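Local coordinates for periplasmic binding protein (Sulfurospirillum deleyianum, PDB 4PAG), which probably captures a solute in the periplasm, perhaps an iron chelate or cobalamin, for an ABC transporter, and holds histidine in this crystal, at residues V92-T98 and A116-D122; A146-M150 and A303-F308. The contacts are given in a common frame with arbitrary orientation. Residue numbers count along the deposited sequence, not the author numbering.

Interaction 1 of 2, residues V92-T98 and A116-D122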
loop_
_atom_site.group_PDB
_atom_site.type_symbol
_atom_site.label_atom_id
_atom_site.label_comp_id
_atom_site.label_asym_id
_atom_site.label_seq_id
_atom_site.Cartn_x
_atom_site.Cartn_y
_atom_site.Cartn_z
ATOM N N VAL A 92 -14.438 0.851 -17.945
ATOM C CA VAL A 92 -13.457 -0.207 -17.745
ATOM C C VAL A 92 -13.288 -0.459 -16.244
ATOM O O VAL A 92 -13.527 0.438 -15.429
ATOM C CB VAL A 92 -12.111 0.155 -18.423
ATOM C CG1 VAL A 92 -11.449 1.336 -17.727
ATOM C CG2 VAL A 92 -11.176 -1.043 -18.473
ATOM N N ILE A 93 -12.924 -1.691 -15.897
ATOM C CA ILE A 93 -12.591 -2.066 -14.524
ATOM C C ILE A 93 -11.107 -2.426 -14.498
ATOM O O ILE A 93 -10.627 -3.155 -15.358
ATOM C CB ILE A 93 -13.425 -3.274 -14.045
ATOM C CG1 ILE A 93 -14.914 -2.911 -14.024
ATOM C CG2 ILE A 93 -12.969 -3.740 -12.661
ATOM C CD1 ILE A 93 -15.829 -4.087 -13.758
ATOM N N ILE A 94 -10.384 -1.884 -13.528
ATOM C CA ILE A 94 -8.986 -2.192 -13.344
ATOM C C ILE A 94 -8.882 -3.104 -12.129
ATOM O O ILE A 94 -9.367 -2.757 -11.055
ATOM C CB ILE A 94 -8.149 -0.921 -13.098
ATOM C CG1 ILE A 94 -8.395 0.139 -14.184
ATOM C CG2 ILE A 94 -6.677 -1.276 -13.021
ATOM C CD1 ILE A 94 -8.024 -0.284 -15.590
ATOM N N THR A 95 -8.257 -4.265 -12.299
ATOM C CA THR A 95 -8.139 -5.230 -11.212
ATOM C C THR A 95 -6.708 -5.451 -10.732
ATOM O O THR A 95 -5.733 -5.079 -11.394
ATOM C CB THR A 95 -8.761 -6.593 -11.576
ATOM O OG1 THR A 95 -7.894 -7.317 -12.455
ATOM C CG2 THR A 95 -10.108 -6.413 -12.233
ATOM N N TRP A 96 -6.618 -6.072 -9.559
ATOM C CA TRP A 96 -5.357 -6.407 -8.907
ATOM C C TRP A 96 -4.904 -7.800 -9.373
ATOM O O TRP A 96 -5.569 -8.792 -9.109
ATOM C CB TRP A 96 -5.605 -6.339 -7.397
ATOM C CG TRP A 96 -4.467 -6.596 -6.474
ATOM C CD1 TRP A 96 -3.160 -6.824 -6.789
ATOM C CD2 TRP A 96 -4.546 -6.603 -5.049
ATOM N NE1 TRP A 96 -2.426 -7.002 -5.638
ATOM C CE2 TRP A 96 -3.258 -6.875 -4.558
ATOM C CE3 TRP A 96 -5.597 -6.440 -4.140
ATOM C CZ2 TRP A 96 -2.983 -6.964 -3.192
ATOM C CZ3 TRP A 96 -5.324 -6.524 -2.783
ATOM C CH2 TRP A 96 -4.028 -6.793 -2.324
ATOM N N ASP A 97 -3.790 -7.850 -10.105
ATOM C CA ASP A 97 -3.260 -9.100 -10.661
ATOM C C ASP A 97 -2.383 -9.795 -9.626
ATOM O O ASP A 97 -1.172 -9.568 -9.583
ATOM C CB ASP A 97 -2.445 -8.807 -11.935
ATOM C CG ASP A 97 -1.849 -10.057 -12.573
ATOM O OD1 ASP A 97 -2.087 -11.181 -12.082
ATOM O OD2 ASP A 97 -1.135 -9.903 -13.589
ATOM N N THR A 98 -2.992 -10.637 -8.795
ATOM C CA THR A 98 -2.243 -11.388 -7.779
ATOM C C THR A 98 -2.884 -12.780 -7.637
ATOM O O THR A 98 -4.120 -12.900 -7.705
ATOM C CB THR A 98 -2.174 -10.595 -6.447
ATOM O OG1 THR A 98 -1.213 -11.186 -5.553
ATOM C CG2 THR A 98 -3.536 -10.509 -5.772
ATOM N N ALA A 116 -12.252 -5.425 -18.650
ATOM C CA ALA A 116 -11.411 -5.365 -17.455
ATOM C C ALA A 116 -9.938 -5.646 -17.742
ATOM O O ALA A 116 -9.598 -6.561 -18.503
ATOM C CB ALA A 116 -11.940 -6.312 -16.389
ATOM N N LEU A 117 -9.078 -4.834 -17.130
ATOM C CA LEU A 117 -7.635 -4.988 -17.222
ATOM C C LEU A 117 -7.134 -5.340 -15.848
ATOM O O LEU A 117 -7.807 -5.068 -14.856
ATOM C CB LEU A 117 -6.985 -3.683 -17.665
ATOM C CG LEU A 117 -7.643 -2.995 -18.865
ATOM C CD1 LEU A 117 -6.943 -1.686 -19.187
ATOM C CD2 LEU A 117 -7.649 -3.916 -20.070
ATOM N N LYS A 118 -5.952 -5.933 -15.779
ATOM C CA LYS A 118 -5.338 -6.213 -14.496
ATOM C C LYS A 118 -3.908 -5.703 -14.467
ATOM O O LYS A 118 -3.222 -5.690 -15.492
ATOM C CB LYS A 118 -5.417 -7.707 -14.166
ATOM C CG LYS A 118 -4.616 -8.654 -15.046
ATOM C CD LYS A 118 -4.935 -10.079 -14.614
ATOM C CE LYS A 118 -3.887 -11.085 -15.043
ATOM N NZ LYS A 118 -4.154 -11.622 -16.395
ATOM N N VAL A 119 -3.471 -5.275 -13.286
ATOM C CA VAL A 119 -2.133 -4.731 -13.116
ATOM C C VAL A 119 -1.406 -5.446 -11.982
ATOM O O VAL A 119 -1.999 -5.768 -10.948
ATOM C CB VAL A 119 -2.160 -3.204 -12.875
ATOM C CG1 VAL A 119 -2.820 -2.499 -14.056
ATOM C CG2 VAL A 119 -2.880 -2.851 -11.584
ATOM N N ASN A 120 -0.122 -5.698 -12.200
ATOM C CA ASN A 120 0.700 -6.441 -11.264
ATOM C C ASN A 120 1.507 -5.488 -10.384
ATOM O O ASN A 120 2.510 -4.930 -10.821
ATOM C CB ASN A 120 1.622 -7.390 -12.031
ATOM C CG ASN A 120 2.353 -8.353 -11.119
ATOM O OD1 ASN A 120 2.439 -8.141 -9.913
ATOM N ND2 ASN A 120 2.882 -9.416 -11.691
ATOM N N ILE A 121 1.080 -5.330 -9.139
ATOM C CA ILE A 121 1.681 -4.340 -8.236
ATOM C C ILE A 121 2.347 -4.950 -7.005
ATOM O O ILE A 121 2.719 -4.229 -6.077
ATOM C CB ILE A 121 0.629 -3.325 -7.761
ATOM C CG1 ILE A 121 -0.606 -4.051 -7.215
ATOM C CG2 ILE A 121 0.248 -2.412 -8.909
ATOM C CD1 ILE A 121 -1.462 -3.209 -6.301
ATOM N N ASP A 122 2.509 -6.265 -6.986
ATOM C CA ASP A 122 3.042 -6.920 -5.798
ATOM C C ASP A 122 4.496 -6.518 -5.529
ATOM O O ASP A 122 4.859 -6.217 -4.391
ATOM C CB ASP A 122 2.875 -8.429 -5.905
ATOM C CG ASP A 122 1.429 -8.877 -5.663
ATOM O OD1 ASP A 122 0.555 -8.047 -5.291
ATOM O OD2 ASP A 122 1.164 -10.071 -5.842
HETATM O O HOH W 1 -0.107 -7.605 -8.121
HETATM O O HOH W 2 -0.881 -7.707 -15.368
#
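A beta-alpha-beta crossover, the building unit of Rossmann-like lobes in periplasmic binding proteins, sets strand 92-96 beside strand 116-119, with helix 99-112 as the connection. Parallel pairing has a recognisable signature: a residue bonds to the two neighbours of its partner. Thr95, paired with Lys118, donates its N to Leu117 O (2.7 Å) and receives Val119 N at its O (3.0 Å). Leu117 N likewise donates to Ile93 O (2.9 Å), and Asp97 N to Val119 O (2.9 Å), just past the end of strand 92-96. On one face Ile94 and Leu117 meet CD1 to CD1 at 4.0 Å, beneath helices 28-37 and 127-138; on the other, Ile93 and Ala116 pack against Leu109 of the crossover helix. At the C-terminal ends of the strands side chains join in. Asp97, centre of an inverse gamma turn, bonds through OD1 to Asn102, while its OD2 and Lys118 O share a water. Ile121 CD1 makes a CH-pi contact over the five-membered ring of Trp96, 4.2 Å from its centroid. Asp122 then ties Trp96 and Thr98 to loop 120-122, accepting Trp96 NE1 at OD1 (3.2 Å) and Thr98 OG1 at OD2 (2.6 Å).

Interaction 2 of 2, residues A146-M150 and A303-F308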
loop_
_atom_site.group_PDB
_atom_site.type_symbol
_atom_site.label_atom_id
_atom_site.label_comp_id
_atom_site.label_asym_id
_atom_site.label_seq_id
_atom_site.Cartn_x
_atom_site.Cartn_y
_atom_site.Cartn_z
ATOM N N ALA A 146 4.394 11.875 -14.454
ATOM C CA ALA A 146 5.031 12.641 -13.370
ATOM C C ALA A 146 5.154 11.777 -12.112
ATOM O O ALA A 146 6.214 11.720 -11.489
ATOM C CB ALA A 146 4.243 13.905 -13.069
ATOM N N LEU A 147 4.071 11.085 -11.766
ATOM C CA LEU A 147 4.055 10.175 -10.618
ATOM C C LEU A 147 5.029 9.021 -10.794
ATOM O O LEU A 147 5.753 8.670 -9.849
ATOM C CB LEU A 147 2.643 9.626 -10.372
ATOM C CG LEU A 147 1.547 10.658 -10.132
ATOM C CD1 LEU A 147 0.230 9.964 -9.808
ATOM C CD2 LEU A 147 1.929 11.613 -9.015
ATOM N N ALA A 148 5.043 8.445 -12.000
ATOM C CA ALA A 148 5.944 7.356 -12.337
ATOM C C ALA A 148 7.404 7.759 -12.189
ATOM O O ALA A 148 8.210 6.981 -11.702
ATOM C CB ALA A 148 5.685 6.859 -13.759
ATOM N N ASN A 149 7.744 8.973 -12.606
ATOM C CA ASN A 149 9.126 9.432 -12.524
ATOM C C ASN A 149 9.621 9.571 -11.081
ATOM O O ASN A 149 10.736 9.154 -10.773
ATOM C CB ASN A 149 9.311 10.729 -13.306
ATOM C CG ASN A 149 9.425 10.489 -14.800
ATOM O OD1 ASN A 149 10.098 9.563 -15.243
ATOM N ND2 ASN A 149 8.751 11.310 -15.582
HETATM N N MSE A 150 8.790 10.126 -10.202
HETATM C CA MSE A 150 9.135 10.216 -8.768
HETATM C C MSE A 150 9.225 8.832 -8.169
HETATM O O MSE A 150 10.159 8.532 -7.420
HETATM C CB MSE A 150 8.167 11.080 -7.957
HETATM C CG MSE A 150 8.652 11.178 -6.504
HETATM SE SE MSE A 150 7.583 12.436 -5.423
HETATM C CE MSE A 150 8.469 14.079 -6.045
ATOM N N ALA A 303 7.888 16.281 -0.436
ATOM C CA ALA A 303 7.869 16.209 -1.902
ATOM C C ALA A 303 6.817 15.222 -2.405
ATOM O O ALA A 303 6.104 15.496 -3.363
ATOM C CB ALA A 303 9.239 15.822 -2.440
ATOM N N PHE A 304 6.722 14.077 -1.747
ATOM C CA PHE A 304 5.761 13.052 -2.136
ATOM C C PHE A 304 4.317 13.560 -1.987
ATOM O O PHE A 304 3.496 13.417 -2.904
ATOM C CB PHE A 304 6.003 11.782 -1.325
ATOM C CG PHE A 304 5.137 10.629 -1.727
ATOM C CD1 PHE A 304 3.898 10.454 -1.142
ATOM C CD2 PHE A 304 5.559 9.719 -2.689
ATOM C CE1 PHE A 304 3.090 9.400 -1.502
ATOM C CE2 PHE A 304 4.754 8.656 -3.053
ATOM C CZ PHE A 304 3.518 8.500 -2.456
ATOM N N TYR A 305 4.016 14.181 -0.853
ATOM C CA TYR A 305 2.663 14.673 -0.605
ATOM C C TYR A 305 2.294 15.824 -1.540
ATOM O O TYR A 305 1.134 15.935 -1.971
ATOM C CB TYR A 305 2.452 15.037 0.878
ATOM C CG TYR A 305 1.954 13.846 1.683
ATOM C CD1 TYR A 305 2.777 12.742 1.905
ATOM C CD2 TYR A 305 0.663 13.809 2.188
ATOM C CE1 TYR A 305 2.325 11.644 2.614
ATOM C CE2 TYR A 305 0.199 12.710 2.904
ATOM C CZ TYR A 305 1.031 11.624 3.108
ATOM O OH TYR A 305 0.590 10.518 3.821
ATOM N N GLN A 306 3.282 16.643 -1.895
ATOM C CA GLN A 306 3.039 17.768 -2.793
ATOM C C GLN A 306 2.590 17.286 -4.159
ATOM O O GLN A 306 1.590 17.767 -4.687
ATOM C CB GLN A 306 4.283 18.650 -2.933
ATOM C CG GLN A 306 4.003 20.011 -3.568
ATOM C CD GLN A 306 3.988 20.011 -5.089
ATOM O OE1 GLN A 306 4.615 19.170 -5.745
ATOM N NE2 GLN A 306 3.285 20.988 -5.661
ATOM N N LEU A 307 3.311 16.322 -4.710
ATOM C CA LEU A 307 3.048 15.830 -6.063
ATOM C C LEU A 307 1.848 14.889 -6.090
ATOM O O LEU A 307 0.927 15.068 -6.904
ATOM C CB LEU A 307 4.287 15.131 -6.631
ATOM C CG LEU A 307 4.126 14.498 -8.020
ATOM C CD1 LEU A 307 3.806 15.561 -9.064
ATOM C CD2 LEU A 307 5.367 13.720 -8.415
ATOM N N PHE A 308 1.842 13.897 -5.201
ATOM C CA PHE A 308 0.783 12.873 -5.217
ATOM C C PHE A 308 -0.572 13.387 -4.745
ATOM O O PHE A 308 -1.594 13.021 -5.319
ATOM C CB PHE A 308 1.200 11.610 -4.438
ATOM C CG PHE A 308 2.114 10.710 -5.214
ATOM C CD1 PHE A 308 3.444 11.034 -5.375
ATOM C CD2 PHE A 308 1.627 9.564 -5.838
ATOM C CE1 PHE A 308 4.292 10.227 -6.117
ATOM C CE2 PHE A 308 2.468 8.750 -6.572
ATOM C CZ PHE A 308 3.805 9.082 -6.717
#
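Two helices distant in sequence meet here through apolar side chains: helix 141-163, which lies in the chain between the strands of the two parallel sheets, and the near-C-terminal helix 297-309. Their short segments run nearly antiparallel (164°), with axes 10.7 Å apart, a separation bridged by large side chains. Met150, deposited as selenomethionine, has its SE 3.8 Å from Phe304 CA and 4.0 Å from Phe308 CE1, approaching the Phe308 ring at its edge, while its CE reaches Ala303 CB at 4.1 Å. One turn earlier, Leu147 places CD2 almost on the normal of the Phe308 ring, 3.6 Å from the centroid, in a CH-pi contact; the same CD2 is 3.8 Å from Leu307 CG. Leu147 and Phe308 also touch Val36 of helix 28-37. The arrangement is an antiparallel helix pair in which one knob, Met150, fills a hole of Ala303, Phe304, Leu307 and Phe308, on a helix consistent with the long one that joins the two lobes in this family of binding proteins.

Interaction 1 closes before interaction 2 opens, so the two lie in series along the chain. Their centres are 22 Å apart and their nearest atoms about 12 Å, without touching. They illustrate two ways of building one fold: interaction 1 joins neighbouring strands across a short helical connection, whereas interaction 2 brings together segments 153 residues apart. Helices 28-37 and 127-138 relate them, each packing on side chains of both contacts: Ile30 meets Ile94 and Val119, Val36 meets Leu147 and Phe308, Tyr133 meets Leu117 and Phe131 meets Leu147. Helix 297-309 is thereby packed onto helix 28-37, which with helix 127-138 covers the Ile94, Leu117 and Val119 face of the sheet.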